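Local atomic coordinates of ABC transporter, solute-binding protein (Staphylococcus aureus, PDB entry 6LKJ), a protein that probably serves as the substrate-binding component of an ABC transporter, binds a hexose 6-phosphate and may bind thiamine or its pyrophosphate. Residues S7-N12 and V54-V59; S35-L40 and T63-E68; T93-M98 and D216-V221. All coordinates share one frame; numbering follows the deposited sequence.

Interaction 1: residues S7-N12 and V54-V59; sequences SPYQSN and VFMGGV. With BGP (6-O-phosphono-beta-D-galactopyranose), chain B.
F55 meets P8 at the start of the contact: its ring atom CE1 lies 3.7 Å from P8 CD, and the two side chains cross at about a right angle. CG of F55 stands anti to its backbone N (chi1 -158°), which brings the ring near the carbonyl side of its own chain, where G57 O lies in plane at its edge. At M56 the backbone oxygen is the polar centre. S7 OG donates to M56 O over 2.9 Å, arriving from above the carbonyl plane, 37° out of it and so not on a lone pair. The same hydroxyl oxygen accepts from Y9 N at 3.1 Å, closing an ST turn, so one side chain ties the bend of the 7-12 segment to the end of strand 54-56. The M56 side chain runs beside S7, and its CE comes within 4.2 Å of Y9 CE2. G57 has no side chain, and the Y9 ring meets its backbone obliquely, with CE2 3.4 Å from G57 CA. P8 CG packs close to the peptide that joins G57 and G58. G58 N then points at the bound sugar phosphate, donating to its O3 over 2.8 Å in a fairly straight bond (166°). Y9 CE1 approaches that same O3 to 3.3 Å, so the loop just after strand 54-56 and the aromatic ring together line one side of the ligand pocket. The Y9 hydroxyl is hydrogen-bonded to D216 OD2. Around the contact, strand 54-56 runs between strands 2-7 and 213-221 of the sheet. M56 and Y9 rest against I14 of helix 11-25 and F95 of strand 93-105, while P8 and F55 pack on helix 36-44 through L39.

Interaction 2: residues S35-L40 and T63-E68; sequences STQVLL and TIDHPE. With BGP (6-O-phosphono-beta-D-galactopyranose), chain B.
Q37 reaches across to T63, and its side chain carries the polar part of this contact. CB leaves helix 36-44 without meeting the 63-68 segment, and CG stands anti to the carbonyl carbon. The bend at chi2 (-56°) then turns the amide over toward T63, placing CD and its two polar atoms near the T63 carbonyl. OE1 takes the side facing D65, where it stands 3.8 Å from D65 OD1; no bond joins these two oxygens, and the two side chains cross at about a right angle, the amide and carboxylate planes being 40° apart. NE2 does the binding. It donates to T63 O over 3.1 Å at an N-H...acceptor angle of 158°. The oxygen is close to the amide plane of Q37, although NE2 is itself tilted from the T63 carbonyl plane. NE2 also donates to a water 2.9 Å away, and that water donates to T63 OG1, which is in turn hydrogen-bonded to V59 O. Both N-H groups of the amide are thus used, which fixes its rotation. One helical turn further on, L40 packs CD1 against T63 O at 3.7 Å and makes the apolar contact with CD2, 4.4 Å from I64 CG1. At the first turn of the same helix T36 grips the phosphate of the bound sugar, with T36 N 3.0 Å and T36 OG1 2.7 Å from its O2P. An anion at this N-terminus would probably be favoured by the helix dipole. In the fold, helix 36-44 rests through L40 on F55 of strand 54-56 and on F70 of strand 70-71, and H286 of helix 286-292 touches Q37, T63 and D65.

Interaction 3: residues T93-M98 and D216-V221; sequences TSFLLM and DGIALV. With BGP (6-O-phosphono-beta-D-galactopyranose), chain B.
A classic beta bulge interrupts the antiparallel pairing of strands 93-105 and 213-221 just where the sheet reaches the sugar-binding site. F95 and L96 both face D216. F95 N donates to D216 O over 2.7 Å, whereas L96 N makes only a weak bond to that oxygen at 3.5 Å. In return D216 N donates to L96 O at 2.8 Å, nearly along the C=O axis. Away from the bulge the pairing is regular: T93 and I218 form a hydrogen-bonded pair, with T93 N 2.8 Å from I218 O at an N-H...acceptor angle of 174°, and I218 N donates back to T93 O. S94 and G217 follow as a non-hydrogen-bonded pair. On the face that bears I218, the methyl CD1 of this residue lies 3.5 Å from F95 CD1, approaching the ring obliquely, while L96 CG sits over one face of the ring.

At the bulge, the D216 carboxylate is directed at the ligand, its CG anti to the carbonyl carbon (chi1 -63°). The two oxygens take one sugar hydroxyl each: the sugar's O2 donates to D216 OD1 over 2.9 Å and its O3 to D216 OD2 over 2.6 Å. OD2 has a second partner in the hydroxyl of Y9, which would help hold the carboxylate's rotation. This bidentate pairing with adjacent hydroxyls is consistent with recognition of the pyranose ring. Beside it M98, its CG anti to the backbone N, crosses the carboxylate obliquely and brings that CG to 3.3 Å from the sugar's O2.

The three contacts all touch one ligand, which T138, T139 and T170 also hold: interaction 1 at O3, O4 and O6, interaction 2 at the phosphate, interaction 3 at O2 and O3. Interactions 1 and 3, centres about 9 Å apart, share one sheet, in which strands 54-56 and 213-221 are neighbours. Between centres, interaction 2 is about 12 Å from interaction 1, touching it through L39 and L40, and about 13 Å from interaction 3, without touching it. Along the chain interactions 1 and 2 interleave, and both close before interaction 3 opens. Distant segments thus meet where the ends of neighbouring strands and the start of helix 36-44 frame the pocket, consistent with a periplasmic-binding-protein fold.

Interaction 1: residues S7-N12 and V54-V59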
# COMPACT_ATOMS: atom_id res chain seq x y z
N SER A 7 -2.35 6.64 -9.23
CA SER A 7 -2.15 6.28 -7.83
C SER A 7 -3.19 5.30 -7.32
O SER A 7 -4.40 5.57 -7.44
CB SER A 7 -2.16 7.53 -6.95
OG SER A 7 -1.93 7.19 -5.60
N PRO A 8 -2.77 4.16 -6.76
CA PRO A 8 -3.72 3.29 -6.06
C PRO A 8 -4.15 3.83 -4.70
O PRO A 8 -5.03 3.24 -4.07
CB PRO A 8 -2.95 1.97 -5.91
CG PRO A 8 -1.51 2.38 -5.92
CD PRO A 8 -1.43 3.56 -6.85
N TYR A 9 -3.55 4.93 -4.23
CA TYR A 9 -3.98 5.54 -2.99
C TYR A 9 -5.42 6.03 -3.09
O TYR A 9 -5.92 6.34 -4.18
CB TYR A 9 -3.08 6.73 -2.63
CG TYR A 9 -1.71 6.38 -2.11
CD1 TYR A 9 -1.55 5.47 -1.07
CD2 TYR A 9 -0.58 6.97 -2.65
CE1 TYR A 9 -0.30 5.16 -0.58
CE2 TYR A 9 0.68 6.66 -2.17
CZ TYR A 9 0.81 5.76 -1.14
OH TYR A 9 2.07 5.46 -0.67
N GLN A 10 -6.09 6.11 -1.95
CA GLN A 10 -7.38 6.77 -1.89
C GLN A 10 -7.20 8.28 -1.92
O GLN A 10 -6.14 8.82 -1.59
CB GLN A 10 -8.15 6.34 -0.64
CG GLN A 10 -8.58 4.88 -0.64
CD GLN A 10 -9.68 4.59 -1.65
OE1 GLN A 10 -10.84 4.93 -1.43
NE2 GLN A 10 -9.31 3.97 -2.77
N SER A 11 -8.27 8.98 -2.33
CA SER A 11 -8.18 10.42 -2.54
C SER A 11 -7.87 11.16 -1.24
O SER A 11 -7.13 12.15 -1.24
CB SER A 11 -9.48 10.94 -3.15
OG SER A 11 -9.40 12.33 -3.41
N ASN A 12 -8.42 10.69 -0.12
CA ASN A 12 -8.28 11.42 1.14
C ASN A 12 -6.84 11.48 1.63
O ASN A 12 -6.51 12.33 2.46
CB ASN A 12 -9.18 10.81 2.21
CG ASN A 12 -8.60 9.55 2.81
OD1 ASN A 12 -8.49 8.53 2.14
ND2 ASN A 12 -8.23 9.61 4.08
N VAL A 54 3.41 10.64 -13.54
CA VAL A 54 3.96 10.12 -12.29
C VAL A 54 3.07 8.99 -11.79
O VAL A 54 1.84 9.03 -11.92
CB VAL A 54 4.09 11.23 -11.23
CG1 VAL A 54 4.54 10.67 -9.89
CG2 VAL A 54 5.06 12.31 -11.70
N PHE A 55 3.70 7.96 -11.22
CA PHE A 55 3.01 6.87 -10.53
C PHE A 55 3.45 6.89 -9.07
O PHE A 55 4.64 6.73 -8.78
CB PHE A 55 3.33 5.52 -11.17
CG PHE A 55 2.31 4.44 -10.89
CD1 PHE A 55 2.13 3.96 -9.60
CD2 PHE A 55 1.55 3.90 -11.91
CE1 PHE A 55 1.20 2.97 -9.34
CE2 PHE A 55 0.62 2.91 -11.66
CZ PHE A 55 0.45 2.44 -10.37
N MET A 56 2.51 7.08 -8.15
CA MET A 56 2.80 7.09 -6.73
C MET A 56 1.89 6.11 -6.00
O MET A 56 0.69 6.05 -6.27
CB MET A 56 2.66 8.51 -6.13
CG MET A 56 1.25 9.05 -6.06
SD MET A 56 1.18 10.73 -5.39
CE MET A 56 1.71 10.44 -3.70
N GLY A 57 2.48 5.35 -5.09
CA GLY A 57 1.74 4.33 -4.38
C GLY A 57 2.03 2.93 -4.92
O GLY A 57 2.47 2.75 -6.05
N GLY A 58 1.75 1.94 -4.09
CA GLY A 58 2.04 0.56 -4.42
C GLY A 58 3.50 0.21 -4.19
O GLY A 58 4.38 1.06 -4.13
N VAL A 59 3.75 -1.09 -4.06
CA VAL A 59 5.11 -1.58 -3.87
C VAL A 59 5.79 -1.63 -5.24
O VAL A 59 6.04 -2.70 -5.80
CB VAL A 59 5.12 -2.95 -3.17
CG1 VAL A 59 4.84 -2.77 -1.68
CG2 VAL A 59 4.07 -3.89 -3.77
C1 BGP B . -1.38 -0.63 0.13
C2 BGP B . -0.17 0.11 -0.39
C3 BGP B . -0.55 1.45 -0.91
C4 BGP B . -1.63 1.36 -1.95
C5 BGP B . -2.84 0.59 -1.42
C6 BGP B . -3.88 0.46 -2.48
O1 BGP B . -1.03 -1.87 0.53
O2 BGP B . 0.80 0.27 0.68
O3 BGP B . 0.60 2.09 -1.50
O4 BGP B . -1.08 0.66 -3.08
O5 BGP B . -2.45 -0.74 -0.93
O6 BGP B . -3.39 -0.32 -3.52
P BGP B . -4.25 -1.64 -3.99
O1P BGP B . -4.25 -2.67 -2.89
O2P BGP B . -3.59 -2.23 -5.22
O3P BGP B . -5.66 -1.24 -4.32

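Interaction 2: residues S35-L40 and T63-E68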
# COMPACT_ATOMS: atom_id res chain seq x y z
N SER A 35 -6.80 -0.10 -8.79
CA SER A 35 -5.91 -1.09 -8.21
C SER A 35 -4.52 -0.96 -8.83
O SER A 35 -4.37 -0.54 -9.98
CB SER A 35 -6.45 -2.50 -8.42
OG SER A 35 -7.76 -2.63 -7.89
N THR A 36 -3.50 -1.31 -8.04
CA THR A 36 -2.11 -1.08 -8.45
C THR A 36 -1.82 -1.71 -9.80
O THR A 36 -1.42 -1.03 -10.75
CB THR A 36 -1.15 -1.62 -7.39
OG1 THR A 36 -1.38 -0.95 -6.14
CG2 THR A 36 0.29 -1.39 -7.83
N GLN A 37 -2.02 -3.03 -9.91
CA GLN A 37 -1.69 -3.72 -11.15
C GLN A 37 -2.63 -3.37 -12.29
O GLN A 37 -2.24 -3.48 -13.46
CB GLN A 37 -1.67 -5.23 -10.92
CG GLN A 37 -0.55 -5.69 -10.01
CD GLN A 37 0.82 -5.26 -10.50
OE1 GLN A 37 1.15 -5.41 -11.68
NE2 GLN A 37 1.63 -4.72 -9.60
N VAL A 38 -3.86 -2.94 -11.98
CA VAL A 38 -4.77 -2.49 -13.03
C VAL A 38 -4.26 -1.19 -13.64
O VAL A 38 -4.24 -1.02 -14.87
CB VAL A 38 -6.19 -2.33 -12.48
CG1 VAL A 38 -7.10 -1.68 -13.52
CG2 VAL A 38 -6.75 -3.68 -12.05
N LEU A 39 -3.82 -0.25 -12.80
CA LEU A 39 -3.23 0.99 -13.29
C LEU A 39 -1.99 0.71 -14.13
O LEU A 39 -1.79 1.33 -15.18
CB LEU A 39 -2.89 1.92 -12.13
CG LEU A 39 -4.04 2.49 -11.30
CD1 LEU A 39 -3.51 3.13 -10.03
CD2 LEU A 39 -4.84 3.50 -12.11
N LEU A 40 -1.15 -0.23 -13.67
CA LEU A 40 0.07 -0.55 -14.40
C LEU A 40 -0.24 -1.21 -15.74
O LEU A 40 0.44 -0.96 -16.74
CB LEU A 40 0.96 -1.44 -13.55
CG LEU A 40 1.63 -0.77 -12.35
CD1 LEU A 40 2.17 -1.82 -11.38
CD2 LEU A 40 2.74 0.15 -12.81
N THR A 63 6.96 -4.74 -7.96
CA THR A 63 5.83 -5.24 -8.73
C THR A 63 5.63 -4.50 -10.05
O THR A 63 4.53 -4.54 -10.61
CB THR A 63 4.54 -5.19 -7.92
OG1 THR A 63 4.28 -3.84 -7.51
CG2 THR A 63 4.64 -6.08 -6.69
N ILE A 64 6.65 -3.82 -10.56
CA ILE A 64 6.58 -3.23 -11.89
C ILE A 64 7.01 -4.30 -12.89
O ILE A 64 8.19 -4.65 -12.97
CB ILE A 64 7.45 -1.97 -12.00
CG1 ILE A 64 6.78 -0.80 -11.27
CG2 ILE A 64 7.68 -1.60 -13.47
CD1 ILE A 64 7.60 0.47 -11.25
N ASP A 65 6.04 -4.82 -13.65
CA ASP A 65 6.33 -5.89 -14.59
C ASP A 65 6.94 -5.39 -15.89
O ASP A 65 7.65 -6.14 -16.56
CB ASP A 65 5.06 -6.68 -14.90
CG ASP A 65 4.53 -7.44 -13.70
OD1 ASP A 65 3.32 -7.74 -13.69
OD2 ASP A 65 5.32 -7.73 -12.78
N HIS A 66 6.69 -4.13 -16.25
CA HIS A 66 7.16 -3.55 -17.51
C HIS A 66 8.01 -2.32 -17.19
O HIS A 66 7.52 -1.19 -17.22
CB HIS A 66 5.99 -3.19 -18.42
CG HIS A 66 4.96 -4.28 -18.53
ND1 HIS A 66 5.22 -5.48 -19.16
CD2 HIS A 66 3.69 -4.35 -18.09
CE1 HIS A 66 4.14 -6.24 -19.10
NE2 HIS A 66 3.19 -5.57 -18.46
N PRO A 67 9.29 -2.52 -16.87
CA PRO A 67 10.17 -1.36 -16.61
C PRO A 67 10.34 -0.45 -17.81
O PRO A 67 10.73 0.71 -17.64
CB PRO A 67 11.50 -2.01 -16.20
CG PRO A 67 11.42 -3.42 -16.67
CD PRO A 67 9.98 -3.80 -16.62
N GLU A 68 10.06 -0.93 -19.03
CA GLU A 68 10.16 -0.10 -20.22
C GLU A 68 9.13 1.02 -20.25
O GLU A 68 9.24 1.91 -21.10
CB GLU A 68 10.03 -0.96 -21.48
CG GLU A 68 8.62 -1.47 -21.74
CD GLU A 68 8.40 -2.87 -21.20
OE1 GLU A 68 7.55 -3.60 -21.76
OE2 GLU A 68 9.07 -3.25 -20.21
C1 BGP B . -1.38 -0.63 0.13
C2 BGP B . -0.17 0.11 -0.39
C3 BGP B . -0.55 1.45 -0.91
C4 BGP B . -1.63 1.36 -1.95
C5 BGP B . -2.84 0.59 -1.42
C6 BGP B . -3.88 0.46 -2.48
O1 BGP B . -1.03 -1.87 0.53
O2 BGP B . 0.80 0.27 0.68
O3 BGP B . 0.60 2.09 -1.50
O4 BGP B . -1.08 0.66 -3.08
O5 BGP B . -2.45 -0.74 -0.93
O6 BGP B . -3.39 -0.32 -3.52
P BGP B . -4.25 -1.64 -3.99
O1P BGP B . -4.25 -2.67 -2.89
O2P BGP B . -3.59 -2.23 -5.22
O3P BGP B . -5.66 -1.24 -4.32
O HOH W 1 1.34 -4.52 -6.75

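Interaction 3: residues T93-M98 and D216-V221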
# COMPACT_ATOMS: atom_id res chain seq x y z
N THR A 93 11.60 5.64 -6.48
CA THR A 93 12.01 6.31 -5.25
C THR A 93 11.06 5.90 -4.14
O THR A 93 9.84 5.98 -4.31
CB THR A 93 11.99 7.84 -5.41
OG1 THR A 93 12.82 8.23 -6.51
CG2 THR A 93 12.48 8.52 -4.14
N SER A 94 11.61 5.45 -3.02
CA SER A 94 10.77 5.10 -1.88
C SER A 94 10.06 6.34 -1.36
O SER A 94 10.62 7.44 -1.33
CB SER A 94 11.61 4.45 -0.78
OG SER A 94 12.13 3.20 -1.21
N PHE A 95 8.81 6.15 -0.93
CA PHE A 95 7.94 7.28 -0.61
C PHE A 95 7.37 7.20 0.80
O PHE A 95 7.50 8.14 1.59
CB PHE A 95 6.81 7.38 -1.63
CG PHE A 95 5.72 8.34 -1.26
CD1 PHE A 95 6.01 9.66 -0.95
CD2 PHE A 95 4.40 7.93 -1.24
CE1 PHE A 95 5.01 10.55 -0.61
CE2 PHE A 95 3.39 8.82 -0.90
CZ PHE A 95 3.69 10.13 -0.59
N LEU A 96 6.72 6.09 1.13
CA LEU A 96 6.10 5.90 2.44
C LEU A 96 6.26 4.45 2.86
O LEU A 96 6.46 3.55 2.04
CB LEU A 96 4.61 6.27 2.43
CG LEU A 96 4.19 7.74 2.46
CD1 LEU A 96 2.67 7.85 2.45
CD2 LEU A 96 4.77 8.45 3.67
N LEU A 97 6.18 4.23 4.17
CA LEU A 97 6.12 2.89 4.74
C LEU A 97 4.68 2.62 5.16
O LEU A 97 4.09 3.38 5.93
CB LEU A 97 7.06 2.76 5.94
CG LEU A 97 8.52 3.14 5.67
CD1 LEU A 97 9.32 3.16 6.96
CD2 LEU A 97 9.14 2.17 4.66
N MET A 98 4.11 1.53 4.63
CA MET A 98 2.70 1.22 4.85
C MET A 98 2.55 -0.20 5.37
O MET A 98 2.65 -1.17 4.59
CB MET A 98 1.90 1.40 3.57
CG MET A 98 0.40 1.28 3.78
SD MET A 98 -0.25 2.76 4.58
CE MET A 98 -0.14 3.93 3.23
N ASP A 216 6.15 1.82 -0.17
CA ASP A 216 5.51 2.47 -1.30
C ASP A 216 6.51 3.33 -2.07
O ASP A 216 7.42 3.93 -1.49
CB ASP A 216 4.34 3.34 -0.82
CG ASP A 216 3.24 2.52 -0.16
OD1 ASP A 216 3.37 1.28 -0.07
OD2 ASP A 216 2.24 3.13 0.27
N GLY A 217 6.34 3.38 -3.39
CA GLY A 217 7.31 4.02 -4.26
C GLY A 217 6.68 5.06 -5.16
O GLY A 217 5.45 5.16 -5.28
N ILE A 218 7.55 5.85 -5.78
CA ILE A 218 7.18 6.85 -6.78
C ILE A 218 8.06 6.63 -8.01
O ILE A 218 9.26 6.39 -7.88
CB ILE A 218 7.34 8.29 -6.25
CG1 ILE A 218 6.51 8.50 -4.99
CG2 ILE A 218 6.95 9.31 -7.31
CD1 ILE A 218 6.66 9.89 -4.39
N ALA A 219 7.46 6.72 -9.19
CA ALA A 219 8.18 6.50 -10.44
C ALA A 219 7.72 7.48 -11.50
O ALA A 219 6.55 7.90 -11.51
CB ALA A 219 8.00 5.06 -10.94
N LEU A 220 8.64 7.84 -12.39
CA LEU A 220 8.33 8.69 -13.54
C LEU A 220 7.88 7.82 -14.70
O LEU A 220 8.54 6.83 -15.04
CB LEU A 220 9.54 9.53 -13.94
CG LEU A 220 10.08 10.55 -12.93
CD1 LEU A 220 11.25 11.32 -13.54
CD2 LEU A 220 8.99 11.50 -12.48
N VAL A 221 6.76 8.18 -15.32
CA VAL A 221 6.17 7.40 -16.40
C VAL A 221 6.77 7.85 -17.73
O VAL A 221 6.84 9.05 -18.02
CB VAL A 221 4.64 7.56 -16.41
CG1 VAL A 221 4.03 6.85 -17.61
CG2 VAL A 221 4.04 7.03 -15.12
C1 BGP B . -1.38 -0.63 0.13
C2 BGP B . -0.17 0.11 -0.39
C3 BGP B . -0.55 1.45 -0.91
C4 BGP B . -1.63 1.36 -1.95
C5 BGP B . -2.84 0.59 -1.42
C6 BGP B . -3.88 0.46 -2.48
O1 BGP B . -1.03 -1.87 0.53
O2 BGP B . 0.80 0.27 0.68
O3 BGP B . 0.60 2.09 -1.50
O4 BGP B . -1.08 0.66 -3.08
O5 BGP B . -2.45 -0.74 -0.93
O6 BGP B . -3.39 -0.32 -3.52
P BGP B . -4.25 -1.64 -3.99
O1P BGP B . -4.25 -2.67 -2.89
O2P BGP B . -3.59 -2.23 -5.22
O3P BGP B . -5.66 -1.24 -4.32
O HOH W 2 11.57 7.93 -8.85